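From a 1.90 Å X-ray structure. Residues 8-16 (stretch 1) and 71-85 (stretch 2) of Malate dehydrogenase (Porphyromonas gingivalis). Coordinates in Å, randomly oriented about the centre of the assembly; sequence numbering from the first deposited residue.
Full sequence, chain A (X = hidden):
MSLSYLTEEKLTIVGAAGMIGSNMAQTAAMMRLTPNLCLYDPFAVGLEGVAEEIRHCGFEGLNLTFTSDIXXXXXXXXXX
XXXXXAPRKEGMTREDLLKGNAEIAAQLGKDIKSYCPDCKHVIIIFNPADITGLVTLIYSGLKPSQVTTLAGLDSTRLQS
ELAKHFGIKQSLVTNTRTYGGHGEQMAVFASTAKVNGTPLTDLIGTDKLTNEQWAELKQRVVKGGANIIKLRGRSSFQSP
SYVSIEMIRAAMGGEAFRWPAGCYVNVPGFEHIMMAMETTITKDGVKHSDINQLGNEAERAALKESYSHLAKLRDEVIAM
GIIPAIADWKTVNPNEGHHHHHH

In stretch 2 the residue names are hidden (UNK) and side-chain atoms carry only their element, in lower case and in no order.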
# COMPACT_ATOMS: atom_id res chain seq x y z
N GLU A 8 -3.16 21.31 4.63
CA GLU A 8 -1.82 21.37 5.22
C GLU A 8 -1.82 20.91 6.69
O GLU A 8 -0.77 20.79 7.33
CB GLU A 8 -1.26 22.82 5.14
CG GLU A 8 -1.22 23.41 3.74
CD GLU A 8 -0.22 22.70 2.85
OE1 GLU A 8 0.96 22.69 3.21
OE2 GLU A 8 -0.62 22.20 1.78
N GLU A 9 -2.99 20.65 7.26
CA GLU A 9 -3.04 20.25 8.67
C GLU A 9 -2.39 18.88 8.91
O GLU A 9 -2.35 18.05 8.02
CB GLU A 9 -4.48 20.36 9.20
CG GLU A 9 -4.94 21.83 9.03
CD GLU A 9 -6.15 22.24 9.82
OE1 GLU A 9 -6.04 23.21 10.61
OE2 GLU A 9 -7.21 21.63 9.63
N LYS A 10 -1.88 18.66 10.12
CA LYS A 10 -1.11 17.46 10.46
C LYS A 10 -2.03 16.26 10.67
O LYS A 10 -3.07 16.35 11.36
CB LYS A 10 -0.20 17.75 11.65
CG LYS A 10 0.46 16.55 12.33
CD LYS A 10 1.57 17.03 13.29
CE LYS A 10 2.11 15.88 14.12
NZ LYS A 10 3.12 16.31 15.10
N LEU A 11 -1.65 15.17 10.00
CA LEU A 11 -2.24 13.87 10.19
C LEU A 11 -1.21 12.98 10.90
O LEU A 11 -0.06 12.76 10.43
CB LEU A 11 -2.67 13.26 8.83
CG LEU A 11 -2.93 11.73 8.78
CD1 LEU A 11 -4.01 11.29 9.80
CD2 LEU A 11 -3.36 11.26 7.34
N THR A 12 -1.63 12.46 12.04
CA THR A 12 -0.81 11.51 12.76
C THR A 12 -1.35 10.08 12.77
O THR A 12 -2.48 9.81 13.21
CB THR A 12 -0.63 11.98 14.19
OG1 THR A 12 0.09 13.22 14.17
CG2 THR A 12 0.15 10.94 15.01
N ILE A 13 -0.50 9.16 12.37
CA ILE A 13 -0.83 7.73 12.40
C ILE A 13 -0.26 7.16 13.65
O ILE A 13 0.94 7.22 13.84
CB ILE A 13 -0.20 6.98 11.22
CG1 ILE A 13 -0.70 7.54 9.89
CG2 ILE A 13 -0.50 5.44 11.30
CD1 ILE A 13 -2.16 7.77 9.80
N VAL A 14 -1.11 6.60 14.52
CA VAL A 14 -0.60 5.92 15.69
C VAL A 14 -0.51 4.41 15.40
O VAL A 14 -1.43 3.85 14.85
CB VAL A 14 -1.50 6.20 16.94
CG1 VAL A 14 -1.08 5.35 18.11
CG2 VAL A 14 -1.41 7.64 17.31
N GLY A 15 0.60 3.78 15.75
CA GLY A 15 0.75 2.37 15.45
C GLY A 15 1.42 2.17 14.11
O GLY A 15 1.22 1.15 13.47
N ALA A 16 2.18 3.18 13.69
CA ALA A 16 2.76 3.24 12.33
C ALA A 16 3.85 2.20 12.02
O ALA A 16 4.17 1.97 10.85
CB ALA A 16 3.32 4.67 12.07
N UNK A 71 3.84 13.32 22.91
CA UNK A 71 3.62 14.76 22.89
C UNK A 71 4.02 15.33 21.54
O UNK A 71 3.31 16.14 20.98
c UNK A 71 3.98 16.99 24.08
c UNK A 71 4.79 17.83 25.09
c UNK A 71 4.20 19.25 25.17
c UNK A 71 4.41 15.50 23.99
n UNK A 71 4.73 19.98 26.36
N UNK A 72 5.17 14.91 21.03
CA UNK A 72 5.63 15.42 19.74
C UNK A 72 4.68 15.07 18.59
O UNK A 72 4.35 15.92 17.75
c UNK A 72 9.47 14.97 19.91
c UNK A 72 8.10 15.51 20.25
o UNK A 72 9.53 13.97 19.15
o UNK A 72 10.46 15.55 20.41
c UNK A 72 7.01 14.84 19.44
N UNK A 73 4.21 13.84 18.62
CA UNK A 73 3.32 13.26 17.60
C UNK A 73 1.95 13.94 17.59
O UNK A 73 1.39 14.22 16.53
c UNK A 73 3.15 11.75 17.87
N UNK A 74 1.39 14.16 18.78
CA UNK A 74 0.05 14.79 18.82
C UNK A 74 0.06 16.32 18.76
O UNK A 74 -0.94 16.96 18.44
c UNK A 74 -1.66 12.42 18.63
c UNK A 74 -0.73 14.27 20.04
c UNK A 74 -1.06 12.77 19.99
c UNK A 74 -2.02 12.41 21.08
N UNK A 75 1.19 16.94 19.06
CA UNK A 75 1.24 18.43 18.93
C UNK A 75 0.94 18.92 17.52
O UNK A 75 1.58 18.50 16.56
c UNK A 75 2.62 18.98 19.45
c UNK A 75 2.65 20.49 19.37
o UNK A 75 2.78 18.56 20.82
N UNK A 76 -0.05 19.81 17.39
CA UNK A 76 -0.54 20.32 16.10
C UNK A 76 -1.37 19.28 15.32
O UNK A 76 -1.89 19.58 14.25
o UNK A 76 0.86 22.89 16.37
o UNK A 76 2.69 21.84 15.76
c UNK A 76 1.44 21.92 15.84
c UNK A 76 0.61 20.82 15.20
N UNK A 77 -1.52 18.07 15.86
CA UNK A 77 -2.33 17.04 15.16
C UNK A 77 -3.75 17.54 15.00
O UNK A 77 -4.35 17.96 15.98
c UNK A 77 -2.32 15.71 15.95
N UNK A 78 -4.30 17.51 13.79
CA UNK A 78 -5.71 17.76 13.60
C UNK A 78 -6.52 16.52 13.20
O UNK A 78 -7.74 16.53 13.27
c UNK A 78 -5.46 20.23 12.93
n UNK A 78 -4.53 22.49 14.89
c UNK A 78 -5.89 22.18 14.46
c UNK A 78 -6.00 20.65 14.30
c UNK A 78 -5.94 18.79 12.52
N UNK A 79 -5.83 15.52 12.69
CA UNK A 79 -6.45 14.21 12.34
C UNK A 79 -5.58 13.14 12.90
O UNK A 79 -4.35 13.25 12.87
o UNK A 79 -9.60 18.42 8.85
c UNK A 79 -7.40 15.17 10.27
c UNK A 79 -7.50 17.44 9.43
c UNK A 79 -8.88 17.35 9.31
c UNK A 79 -6.77 16.38 9.89
c UNK A 79 -8.78 15.11 10.20
c UNK A 79 -6.60 14.04 10.83
c UNK A 79 -9.54 16.21 9.70
N UNK A 80 -6.21 12.09 13.43
CA UNK A 80 -5.48 11.00 14.01
C UNK A 80 -6.13 9.71 13.58
O UNK A 80 -7.36 9.58 13.65
c UNK A 80 -5.07 12.46 17.64
c UNK A 80 -5.55 11.02 15.56
c UNK A 80 -4.85 9.75 16.12
c UNK A 80 -4.86 12.28 16.12
N UNK A 81 -5.32 8.74 13.18
CA UNK A 81 -5.83 7.40 12.93
C UNK A 81 -4.99 6.45 13.73
O UNK A 81 -3.79 6.40 13.54
c UNK A 81 -6.07 5.50 11.19
c UNK A 81 -5.69 7.01 11.43
c UNK A 81 -6.53 7.96 10.60
N UNK A 82 -5.60 5.66 14.61
CA UNK A 82 -4.82 4.68 15.41
C UNK A 82 -5.09 3.22 15.19
O UNK A 82 -6.24 2.77 15.34
c UNK A 82 -4.98 4.93 16.92
o UNK A 82 -4.24 3.94 17.64
N UNK A 83 -4.03 2.47 14.87
CA UNK A 83 -4.09 1.03 14.96
C UNK A 83 -3.22 0.59 16.10
O UNK A 83 -2.65 -0.48 16.06
c UNK A 83 -3.59 0.32 13.70
o UNK A 83 -2.34 0.88 13.31
N UNK A 84 -3.07 1.43 17.12
CA UNK A 84 -2.13 1.09 18.19
C UNK A 84 -2.82 0.41 19.33
O UNK A 84 -3.01 1.01 20.36
N UNK A 85 -3.20 -0.85 19.14
CA UNK A 85 -3.81 -1.63 20.22
C UNK A 85 -2.81 -2.22 21.23
O UNK A 85 -1.62 -1.88 21.21
O HOH W 1 -1.66 21.02 12.00
O HOH W 2 4.15 18.87 14.77
O HOH W 3 -0.09 -1.02 12.84

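Position 71 carries four carbons in a row ending in nitrogen, extended and out of reach of stretch 1: Lys-71. Position 72 has three carbons, the third bearing two oxygens, and its end leads away: Glu-72. Its backbone matters more, since Lys-10 NZ gives a weak hydrogen bond to Glu-72 O at 2.9 Å. Position 73 has a single carbon, its buried CB 4.2 Å from Thr-12 CG2: Ala-73. Its carbonyl accepts a hydrogen bond from the threonine, Thr-12 OG1 to Ala-73 O, 2.9 Å.

Position 74 shows four carbons forked at the second, one tip 4.3 Å from Thr-12 CG2. That is Leu-74, the last helical residue. At 75 one carbon carries an oxygen and a carbon, pointing away from stretch 1: Thr-75. The chain leaves helical angles here, and Thr-75 OG1 makes a very short hydrogen bond, 2.5 Å, back to Lys-71 O, while Thr-75 O accepts a hydrogen bond from Lys-10 NZ at 3.0 Å.

Position 76 has two carbons, the second with two oxygens, and its CB lies 4.4 Å from Lys-10 CD: Asp-76. Its phi is positive, as the type II turn from Leu-74 to position 77 requires at its third residue. One water links Lys-10 N (3.0 Å) to Asp-76 O (2.7 Å). Position 77 has one carbon, its CB 3.9 Å from Thr-12 OG1: Ala-77. The turn closes through Ala-77 N to Leu-74 O, 2.9 Å.

Position 78 has four carbons in a row ending in nitrogen, its second carbon 3.8 Å from Glu-9 CD: Lys-78. Lys-78 NZ stays 4.6 Å from Glu-9 OE1, beyond a salt bridge. Position 79 has one carbon, then a six-carbon ring bearing oxygen; the first carbon packs 3.9 Å from Leu-11 CD1. This is Tyr-79, with Lys-10 O at the ring edge.

Position 80 has four carbons forked at the first, one arm two carbons long, and its short arm lies 4.2 Å from Val-14 CG2: Ile-80. Position 81 has one carbon carrying two more, with its CB 4.0 Å from Ile-13 CD1: Val-81. Position 82 has one carbon then oxygen, the oxygen 3.5 Å from Val-14 CG1: Ser-82. Position 83 repeats that pattern, its oxygen 3.6 Å from Gly-15 O: Ser-83. A water beside the pair donates to Gly-15 O (2.6 Å) and lies 3.0 Å from Ser-83 OG.

Position 84 has no side chain, and its CA sits 4.2 Å from Gly-15 CA: Gly-84. Gly-84 N donates a hydrogen bond to Ser-82 OG at 2.8 Å. Position 85, also bare and out of contact, is Gly-85.

The rule is a parallel ladder with a buttress at its start. Thr-12 N to Tyr-79 O (3.0 Å), Val-81 N to Thr-12 O (3.0 Å), Val-14 N to Val-81 O (2.9 Å) and Ser-83 N to Val-14 O (2.9 Å) set the register. Leu-11, Ile-13, Tyr-79 and Val-81 share one face; Thr-12, Val-14, Ile-80 and Ser-82 share the other. Lys-10 and Thr-12 then tie the strand to carbonyls around the helix end. A CB on Gly-15 would clash with Ser-83 OG and Gly-84 N, and its backbone angles already call for glycine; one on Gly-84 would be tight against Val-14 CG1.

Stretch 2 71-85: KEALTDAKYIVSSGG
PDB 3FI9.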